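Local structure of serine-rich secreted cell wall anchored (LPXTG-motif ) protein (5NXK) at residues A[49-57]-A[138-146]; A[243-254]-A[275-286]. The protein probably acts as a cell-wall-anchored adhesin of a gut bacterium, with a pectate-lyase-like beta-solenoid domain that takes part in microbe-host attachment. All blocks are in the same frame, centred on the assembly; numbering follows the deposited sequence.

Contact 1 (A[49-57]-A[138-146]); sequences GHYINALNS and YEVDGQSCG
Tyr51, Val140 and Asn53 carry most of the buried surface, and Val140 stands between the other two. Its methyl CG2 sits over one face of the Tyr51 ring, 3.8 Å from the ring centroid and 27° off the normal, which satisfies a CH-pi contact displaced toward the rim nearest CE2. The other branch, CG1, reaches Asn53 ND2 at 3.4 Å, the two side chains passing antiparallel, one alongside the other. Tyr51 places CG between its backbone N and carbonyl carbon (chi1 74°), which turns the phenol toward the hairpin and leaves its OH 3.0 Å from Asp141 OD2, a carboxylate oxygen lying in the ring plane.

Asn53 is fixed from its carbonyl side. Tyr138 OH donates to Asn53 OD1 at 2.9 Å, within the carbonyl plane. That oxygen lies at the edge of the Tyr138 ring, near its plane, with amide and ring planes 72° apart. Beyond it, Leu55 CD2 rests on Cys145 SG at 3.6 Å. All the hairpin residues used here come from one tight structure, strands 137-140 and 143-146 joined by a type I' turn from Val140 to Gln143.

Strand 138-140 passes strand 51-54 at a closest axis distance of 10.1 Å. Strand 51-54 runs between strands 28-30 and 79-83 of a parallel sheet. Tyr82 of strand 79-83 touches both Asn53 and Val140 and meets the Tyr138 ring, while Tyr51 and Leu55 touch Thr29 of strand 28-30.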
loop_
_atom_site.group_PDB
_atom_site.type_symbol
_atom_site.label_atom_id
_atom_site.label_comp_id
_atom_site.label_asym_id
_atom_site.label_seq_id
_atom_site.Cartn_x
_atom_site.Cartn_y
_atom_site.Cartn_z
ATOM N N GLY A 49 18.371 -3.254 -9.998
ATOM C CA GLY A 49 18.497 -1.812 -10.124
ATOM C C GLY A 49 17.742 -1.230 -11.309
ATOM O O GLY A 49 17.758 -0.012 -11.510
ATOM N N HIS A 50 17.055 -2.077 -12.082
ATOM C CA HIS A 50 16.349 -1.582 -13.259
ATOM C C HIS A 50 14.969 -1.035 -12.916
ATOM O O HIS A 50 14.496 -1.201 -11.798
ATOM C CB HIS A 50 16.229 -2.692 -14.299
ATOM C CG HIS A 50 17.549 -3.188 -14.794
ATOM N ND1 HIS A 50 18.345 -2.451 -15.647
ATOM C CD2 HIS A 50 18.230 -4.328 -14.535
ATOM C CE1 HIS A 50 19.448 -3.129 -15.909
ATOM N NE2 HIS A 50 19.407 -4.266 -15.240
ATOM N N TYR A 51 14.324 -0.379 -13.877
ATOM C CA TYR A 51 12.964 0.083 -13.638
ATOM C C TYR A 51 11.965 -0.641 -14.533
ATOM O O TYR A 51 12.326 -1.205 -15.563
ATOM C CB TYR A 51 12.850 1.613 -13.828
ATOM C CG TYR A 51 12.890 2.136 -15.262
ATOM C CD1 TYR A 51 11.816 1.941 -16.134
ATOM C CD2 TYR A 51 13.969 2.888 -15.716
ATOM C CE1 TYR A 51 11.839 2.431 -17.428
ATOM C CE2 TYR A 51 14.001 3.389 -17.016
ATOM C CZ TYR A 51 12.933 3.156 -17.868
ATOM O OH TYR A 51 12.948 3.645 -19.160
ATOM N N ILE A 52 10.706 -0.623 -14.114
ATOM C CA ILE A 52 9.601 -1.007 -14.964
ATOM C C ILE A 52 8.619 0.151 -14.985
ATOM O O ILE A 52 8.173 0.621 -13.929
ATOM C CB ILE A 52 8.888 -2.280 -14.459
ATOM C CG1 ILE A 52 9.895 -3.413 -14.248
ATOM C CG2 ILE A 52 7.789 -2.690 -15.434
ATOM C CD1 ILE A 52 9.312 -4.628 -13.606
ATOM N N ASN A 53 8.275 0.614 -16.173
ATOM C CA ASN A 53 7.400 1.770 -16.297
ATOM C C ASN A 53 6.067 1.379 -16.951
ATOM O O ASN A 53 5.995 1.133 -18.161
ATOM C CB ASN A 53 8.115 2.870 -17.086
ATOM C CG ASN A 53 7.266 4.113 -17.279
ATOM O OD1 ASN A 53 6.281 4.330 -16.573
ATOM N ND2 ASN A 53 7.657 4.947 -18.242
ATOM N N ALA A 54 5.018 1.314 -16.138
ATOM C CA ALA A 54 3.700 0.895 -16.602
ATOM C C ALA A 54 2.922 2.107 -17.095
ATOM O O ALA A 54 2.381 2.888 -16.301
ATOM C CB ALA A 54 2.936 0.185 -15.492
ATOM N N LEU A 55 2.891 2.272 -18.413
ATOM C CA LEU A 55 2.347 3.480 -19.016
ATOM C C LEU A 55 0.845 3.415 -19.228
ATOM O O LEU A 55 0.202 4.444 -19.431
ATOM C CB LEU A 55 3.035 3.769 -20.343
ATOM C CG LEU A 55 4.439 4.347 -20.195
ATOM C CD1 LEU A 55 5.023 4.634 -21.564
ATOM C CD2 LEU A 55 4.414 5.603 -19.328
ATOM N N ASN A 56 0.292 2.209 -19.213
ATOM C CA ASN A 56 -1.114 2.035 -19.532
ATOM C C ASN A 56 -2.051 2.278 -18.350
ATOM O O ASN A 56 -1.902 1.672 -17.286
ATOM C CB ASN A 56 -1.342 0.628 -20.088
ATOM C CG ASN A 56 -2.607 0.523 -20.916
ATOM O OD1 ASN A 56 -3.161 1.531 -21.360
ATOM N ND2 ASN A 56 -3.068 -0.703 -21.134
ATOM N N SER A 57 -3.035 3.151 -18.565
ATOM C CA SER A 57 -4.077 3.448 -17.575
ATOM C C SER A 57 -4.827 2.187 -17.129
ATOM O O SER A 57 -5.470 2.163 -16.075
ATOM C CB SER A 57 -5.058 4.491 -18.132
ATOM O OG SER A 57 -5.844 3.956 -19.185
ATOM N N TYR A 138 5.626 12.038 -13.304
ATOM C CA TYR A 138 7.023 11.652 -13.157
ATOM C C TYR A 138 7.723 11.710 -14.498
ATOM O O TYR A 138 7.081 11.796 -15.532
ATOM C CB TYR A 138 7.155 10.249 -12.572
ATOM C CG TYR A 138 6.424 9.159 -13.332
ATOM C CD1 TYR A 138 6.990 8.557 -14.458
ATOM C CD2 TYR A 138 5.185 8.704 -12.899
ATOM C CE1 TYR A 138 6.328 7.553 -15.143
ATOM C CE2 TYR A 138 4.512 7.694 -13.573
ATOM C CZ TYR A 138 5.088 7.120 -14.689
ATOM O OH TYR A 138 4.420 6.118 -15.357
ATOM N N GLU A 139 9.044 11.686 -14.482
ATOM C CA GLU A 139 9.781 11.709 -15.734
ATOM C C GLU A 139 10.841 10.622 -15.710
ATOM O O GLU A 139 11.568 10.472 -14.731
ATOM C CB GLU A 139 10.392 13.093 -16.000
ATOM C CG GLU A 139 11.747 13.067 -16.696
ATOM C CD GLU A 139 12.104 14.402 -17.330
ATOM O OE1 GLU A 139 11.253 15.317 -17.305
ATOM O OE2 GLU A 139 13.230 14.533 -17.860
ATOM N N VAL A 140 10.877 9.812 -16.753
ATOM C CA VAL A 140 11.927 8.806 -16.841
ATOM C C VAL A 140 12.446 8.749 -18.278
ATOM O O VAL A 140 11.652 8.777 -19.228
ATOM C CB VAL A 140 11.435 7.422 -16.347
ATOM C CG1 VAL A 140 10.237 6.939 -17.153
ATOM C CG2 VAL A 140 12.578 6.413 -16.353
ATOM N N ASP A 141 13.774 8.734 -18.418
ATOM C CA ASP A 141 14.451 8.814 -19.717
ATOM C C ASP A 141 13.788 9.818 -20.653
ATOM O O ASP A 141 13.370 9.485 -21.761
ATOM C CB ASP A 141 14.561 7.431 -20.375
ATOM C CG ASP A 141 15.489 6.484 -19.605
ATOM O OD1 ASP A 141 16.300 6.977 -18.790
ATOM O OD2 ASP A 141 15.433 5.253 -19.829
ATOM N N GLY A 142 13.666 11.043 -20.154
ATOM C CA GLY A 142 13.130 12.161 -20.903
ATOM C C GLY A 142 11.640 12.187 -21.169
ATOM O O GLY A 142 11.154 13.130 -21.790
ATOM N N GLN A 143 10.896 11.184 -20.720
ATOM C CA GLN A 143 9.467 11.241 -20.976
ATOM C C GLN A 143 8.694 11.547 -19.693
ATOM O O GLN A 143 8.880 10.881 -18.665
ATOM C CB GLN A 143 8.975 9.946 -21.621
ATOM C CG GLN A 143 7.778 10.184 -22.524
ATOM C CD GLN A 143 8.187 10.828 -23.845
ATOM O OE1 GLN A 143 7.640 11.858 -24.250
ATOM N NE2 GLN A 143 9.155 10.219 -24.519
ATOM N N SER A 144 7.867 12.586 -19.751
ATOM C CA SER A 144 7.011 12.953 -18.626
ATOM C C SER A 144 5.640 12.278 -18.737
ATOM O O SER A 144 5.030 12.251 -19.807
ATOM C CB SER A 144 6.851 14.469 -18.541
ATOM O OG SER A 144 6.158 14.841 -17.359
ATOM N N CYS A 145 5.163 11.729 -17.623
ATOM C CA CYS A 145 3.875 11.046 -17.583
ATOM C C CYS A 145 3.010 11.586 -16.456
ATOM O O CYS A 145 3.474 11.701 -15.318
ATOM C CB CYS A 145 4.074 9.533 -17.413
ATOM S SG CYS A 145 5.542 8.857 -18.260
ATOM N N GLY A 146 1.769 11.943 -16.777
ATOM C CA GLY A 146 0.804 12.328 -15.761
ATOM C C GLY A 146 0.217 11.081 -15.117
ATOM O O GLY A 146 0.025 10.073 -15.789
#

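Contact 2 (A[243-254]-A[275-286]); sequences MSAKVDNVRIIP and LEVITGSNFRVA
Asn249 and Asn282 lie side by side, pointing the same way, as neighbouring members of an asparagine ladder at the corner of two successive solenoid coils. Near-equal first torsions (chi1 -56° and -55°) aim both amides alike, and their planes differ by only 18°. Asn282 ND2 donates to Asn249 OD1 at 2.9 Å, while Asn249 ND2 bonds Glu276 O from above that carbonyl's plane. Val277 fills the hollow beneath this corner: its CG1 lies 3.3 Å from Asn249 OD1, and its CB packs equally close to Val247 O.

The second coil has one residue more in its bend, as the register slip between Ser244-Glu276 and Val250-Phe283 records. In this longer bend, Lys246 O accepts from both Ile278 N and Thr279 N, and bare Gly280 brings its CA within 3.0 Å of Val247 O. Asp248 uses both its carboxylate oxygens: OD1 takes Ser281 N at 2.8 Å, OD2 takes Arg251 NH1 in a salt bridge. Arg284 packs its CB and CG against this carboxylate, CB 3.4 Å from Asp248 CG, and Ile253 CD1 meets Arg284 CG at 3.9 Å.

On the face bearing Met243, Val250 and Ile252, apolar side chains pair across the ladders. The bent end of Met243 brings CE to Leu275 CD2 (3.6 Å), Val250 abuts the edge of the Phe283 ring, and Ile252 lies alongside Val285.

Strands 210-214 and 221-226 flank the first segment; strand 298-303 lies beyond strand 272-277, whereas 283-285 is the last strand of its sheet within the chain. Asn222 continues the ladder, Asp156 forms a second salt bridge with Arg251, and Ile252 and Val285 reach Asn291 of strand 289-295.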
loop_
_atom_site.group_PDB
_atom_site.type_symbol
_atom_site.label_atom_id
_atom_site.label_comp_id
_atom_site.label_asym_id
_atom_site.label_seq_id
_atom_site.Cartn_x
_atom_site.Cartn_y
_atom_site.Cartn_z
ATOM N N MET A 243 5.035 10.487 11.509
ATOM C CA MET A 243 4.015 10.821 10.525
ATOM C C MET A 243 3.424 12.209 10.750
ATOM O O MET A 243 3.259 12.660 11.891
ATOM C CB MET A 243 2.882 9.769 10.520
ATOM C CG MET A 243 3.357 8.323 10.422
ATOM S SD MET A 243 2.023 7.128 10.161
ATOM C CE MET A 243 1.011 7.354 11.593
ATOM N N SER A 244 3.055 12.859 9.652
ATOM C CA SER A 244 2.330 14.115 9.745
ATOM C C SER A 244 1.338 14.227 8.589
ATOM O O SER A 244 1.595 13.735 7.499
ATOM C CB SER A 244 3.291 15.303 9.742
ATOM O OG SER A 244 3.997 15.370 8.513
ATOM N N ALA A 245 0.201 14.865 8.854
ATOM C CA ALA A 245 -0.869 15.027 7.873
ATOM C C ALA A 245 -1.673 16.255 8.259
ATOM O O ALA A 245 -1.534 16.740 9.375
ATOM C CB ALA A 245 -1.757 13.792 7.821
ATOM N N LYS A 246 -2.507 16.767 7.355
ATOM C CA LYS A 246 -3.285 17.964 7.683
ATOM C C LYS A 246 -4.346 17.671 8.740
ATOM O O LYS A 246 -4.528 18.457 9.668
ATOM C CB LYS A 246 -3.946 18.558 6.432
ATOM C CG LYS A 246 -2.974 19.011 5.352
ATOM C CD LYS A 246 -3.741 19.488 4.116
ATOM C CE LYS A 246 -2.811 19.919 3.003
ATOM N NZ LYS A 246 -3.557 20.212 1.743
ATOM N N VAL A 247 -5.054 16.551 8.597
ATOM C CA VAL A 247 -6.220 16.307 9.447
ATOM C C VAL A 247 -5.969 15.270 10.542
ATOM O O VAL A 247 -5.903 15.628 11.711
ATOM C CB VAL A 247 -7.433 15.866 8.615
ATOM C CG1 VAL A 247 -8.674 15.847 9.491
ATOM C CG2 VAL A 247 -7.645 16.828 7.432
ATOM N N ASP A 248 -5.822 13.998 10.176
ATOM C CA ASP A 248 -5.596 12.935 11.169
ATOM C C ASP A 248 -4.400 12.078 10.767
ATOM O O ASP A 248 -4.124 11.931 9.587
ATOM C CB ASP A 248 -6.821 12.013 11.328
ATOM C CG ASP A 248 -8.135 12.769 11.534
ATOM O OD1 ASP A 248 -8.201 13.706 12.359
ATOM O OD2 ASP A 248 -9.132 12.371 10.895
ATOM N N ASN A 249 -3.689 11.501 11.731
ATOM C CA ASN A 249 -2.641 10.539 11.354
ATOM C C ASN A 249 -3.236 9.150 11.121
ATOM O O ASN A 249 -2.928 8.502 10.120
ATOM C CB ASN A 249 -1.544 10.467 12.408
ATOM C CG ASN A 249 -0.922 11.810 12.682
ATOM O OD1 ASN A 249 -0.999 12.324 13.800
ATOM N ND2 ASN A 249 -0.315 12.400 11.660
ATOM N N VAL A 250 -4.095 8.701 12.038
ATOM C CA VAL A 250 -4.837 7.452 11.841
ATOM C C VAL A 250 -6.315 7.724 12.024
ATOM O O VAL A 250 -6.740 8.299 13.033
ATOM C CB VAL A 250 -4.414 6.321 12.807
ATOM C CG1 VAL A 250 -5.206 5.029 12.494
ATOM C CG2 VAL A 250 -2.913 6.073 12.720
ATOM N N ARG A 251 -7.101 7.314 11.038
ATOM C CA ARG A 251 -8.531 7.550 11.084
ATOM C C ARG A 251 -9.322 6.249 11.063
ATOM O O ARG A 251 -9.189 5.457 10.143
ATOM C CB ARG A 251 -8.939 8.417 9.908
ATOM C CG ARG A 251 -10.423 8.684 9.759
ATOM C CD ARG A 251 -10.494 10.130 9.315
ATOM N NE ARG A 251 -11.791 10.566 8.861
ATOM C CZ ARG A 251 -12.239 11.807 8.997
ATOM N NH1 ARG A 251 -11.501 12.734 9.608
ATOM N NH2 ARG A 251 -13.440 12.115 8.533
ATOM N N ILE A 252 -10.134 6.035 12.096
ATOM C CA ILE A 252 -11.027 4.890 12.140
ATOM C C ILE A 252 -12.454 5.374 12.342
ATOM O O ILE A 252 -12.920 5.526 13.469
ATOM C CB ILE A 252 -10.653 3.917 13.248
ATOM C CG1 ILE A 252 -9.140 3.651 13.220
ATOM C CG2 ILE A 252 -11.454 2.606 13.088
ATOM C CD1 ILE A 252 -8.654 2.748 14.319
ATOM N N ILE A 253 -13.130 5.618 11.228
ATOM C CA ILE A 253 -14.508 6.089 11.222
ATOM C C ILE A 253 -15.272 5.273 10.182
ATOM O O ILE A 253 -14.870 5.232 9.018
ATOM C CB ILE A 253 -14.593 7.611 10.894
ATOM C CG1 ILE A 253 -13.940 8.445 12.010
ATOM C CG2 ILE A 253 -16.041 8.044 10.719
ATOM C CD1 ILE A 253 -13.943 9.976 11.724
ATOM N N PRO A 254 -16.347 4.587 10.600
ATOM C CA PRO A 254 -17.059 3.719 9.648
ATOM C C PRO A 254 -17.592 4.489 8.432
ATOM O O PRO A 254 -18.017 5.639 8.564
ATOM C CB PRO A 254 -18.204 3.140 10.481
ATOM C CG PRO A 254 -17.704 3.210 11.925
ATOM C CD PRO A 254 -16.871 4.473 11.976
ATOM N N LEU A 275 3.906 12.061 16.016
ATOM C CA LEU A 275 2.756 12.288 15.150
ATOM C C LEU A 275 2.363 13.745 15.197
ATOM O O LEU A 275 2.345 14.345 16.273
ATOM C CB LEU A 275 1.571 11.421 15.586
ATOM C CG LEU A 275 1.805 9.921 15.718
ATOM C CD1 LEU A 275 0.531 9.263 16.228
ATOM C CD2 LEU A 275 2.250 9.297 14.404
ATOM N N GLU A 276 2.013 14.304 14.044
ATOM C CA GLU A 276 1.641 15.708 13.988
ATOM C C GLU A 276 0.485 15.929 13.020
ATOM O O GLU A 276 0.487 15.371 11.937
ATOM C CB GLU A 276 2.843 16.566 13.571
ATOM C CG GLU A 276 2.538 18.059 13.561
ATOM C CD GLU A 276 3.790 18.917 13.510
ATOM O OE1 GLU A 276 4.898 18.387 13.768
ATOM O OE2 GLU A 276 3.657 20.125 13.225
ATOM N N VAL A 277 -0.511 16.718 13.426
ATOM C CA VAL A 277 -1.597 17.118 12.524
ATOM C C VAL A 277 -1.867 18.618 12.653
ATOM O O VAL A 277 -1.308 19.278 13.520
ATOM C CB VAL A 277 -2.917 16.350 12.807
ATOM C CG1 VAL A 277 -2.744 14.824 12.584
ATOM C CG2 VAL A 277 -3.430 16.654 14.209
ATOM N N ILE A 278 -2.765 19.147 11.827
ATOM C CA ILE A 278 -3.109 20.558 11.903
ATOM C C ILE A 278 -4.522 20.755 12.459
ATOM O O ILE A 278 -4.689 21.424 13.475
ATOM C CB ILE A 278 -3.004 21.254 10.530
ATOM C CG1 ILE A 278 -1.614 21.046 9.925
ATOM C CG2 ILE A 278 -3.291 22.750 10.654
ATOM C CD1 ILE A 278 -1.420 21.738 8.587
ATOM N N THR A 279 -5.532 20.166 11.820
ATOM C CA THR A 279 -6.915 20.487 12.178
ATOM C C THR A 279 -7.704 19.348 12.824
ATOM O O THR A 279 -8.782 19.586 13.375
ATOM C CB THR A 279 -7.722 20.967 10.941
ATOM O OG1 THR A 279 -7.749 19.937 9.949
ATOM C CG2 THR A 279 -7.111 22.239 10.332
ATOM N N GLY A 280 -7.187 18.122 12.791
ATOM C CA GLY A 280 -7.950 17.011 13.353
ATOM C C GLY A 280 -7.351 16.403 14.615
ATOM O O GLY A 280 -6.956 17.122 15.532
ATOM N N SER A 281 -7.274 15.077 14.664
ATOM C CA SER A 281 -6.744 14.388 15.838
ATOM C C SER A 281 -5.692 13.423 15.346
ATOM O O SER A 281 -5.821 12.887 14.255
ATOM C CB SER A 281 -7.842 13.626 16.594
ATOM O OG SER A 281 -8.973 14.441 16.840
ATOM N N ASN A 282 -4.644 13.201 16.126
ATOM C CA ASN A 282 -3.611 12.258 15.707
ATOM C C ASN A 282 -4.199 10.851 15.522
ATOM O O ASN A 282 -3.995 10.212 14.487
ATOM C CB ASN A 282 -2.471 12.240 16.724
ATOM C CG ASN A 282 -1.909 13.630 16.974
ATOM O OD1 ASN A 282 -2.276 14.298 17.944
ATOM N ND2 ASN A 282 -1.041 14.082 16.089
ATOM N N PHE A 283 -4.931 10.375 16.527
ATOM C CA PHE A 283 -5.694 9.130 16.383
ATOM C C PHE A 283 -7.168 9.535 16.418
ATOM O O PHE A 283 -7.679 9.955 17.456
ATOM C CB PHE A 283 -5.381 8.120 17.506
ATOM C CG PHE A 283 -3.956 7.606 17.511
ATOM C CD1 PHE A 283 -3.304 7.277 16.331
ATOM C CD2 PHE A 283 -3.280 7.424 18.714
ATOM C CE1 PHE A 283 -2.004 6.784 16.358
ATOM C CE2 PHE A 283 -1.983 6.929 18.742
ATOM C CZ PHE A 283 -1.343 6.611 17.574
ATOM N N ARG A 284 -7.836 9.451 15.277
ATOM C CA ARG A 284 -9.216 9.906 15.177
ATOM C C ARG A 284 -10.127 8.705 15.087
ATOM O O ARG A 284 -10.115 7.995 14.078
ATOM C CB ARG A 284 -9.419 10.790 13.945
ATOM C CG ARG A 284 -10.863 11.247 13.703
ATOM C CD ARG A 284 -11.395 12.145 14.818
ATOM N NE ARG A 284 -12.776 12.566 14.561
ATOM C CZ ARG A 284 -13.709 12.753 15.492
ATOM N NH1 ARG A 284 -13.426 12.587 16.782
ATOM N NH2 ARG A 284 -14.929 13.133 15.131
ATOM N N VAL A 285 -10.894 8.459 16.140
ATOM C CA VAL A 285 -11.810 7.325 16.142
ATOM C C VAL A 285 -13.205 7.801 16.525
ATOM O O VAL A 285 -13.378 8.436 17.558
ATOM C CB VAL A 285 -11.352 6.215 17.098
ATOM C CG1 VAL A 285 -12.301 5.022 17.001
ATOM C CG2 VAL A 285 -9.920 5.780 16.770
ATOM N N ALA A 286 -14.200 7.516 15.692
ATOM C CA ALA A 286 -15.548 8.004 15.977
ATOM C C ALA A 286 -16.580 7.064 15.370
ATOM O O ALA A 286 -16.259 6.282 14.474
ATOM C CB ALA A 286 -15.729 9.435 15.440
#

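Overall arrangement
Contacts 1 and 2 meet the same long parallel sheet near different ends, through strand 51-54 in one case and strands 240-244 and 272-277 in the other; contact 2 also spans a second sheet through 248-252 and 283-285. Their centres are about 33 Å apart and their nearest atoms about 19 Å, so neither touches the other. They differ in kind: contact 2 joins consecutive coils by parallel ladders, whereas contact 1 joins one coil to a hairpin that follows the strand three places further along the sheet. The excursion carrying that hairpin also includes Asp156, the salt-bridge partner of Arg251, and so spans from one contact to the other. A ligand site cannot be assigned to either from this geometry.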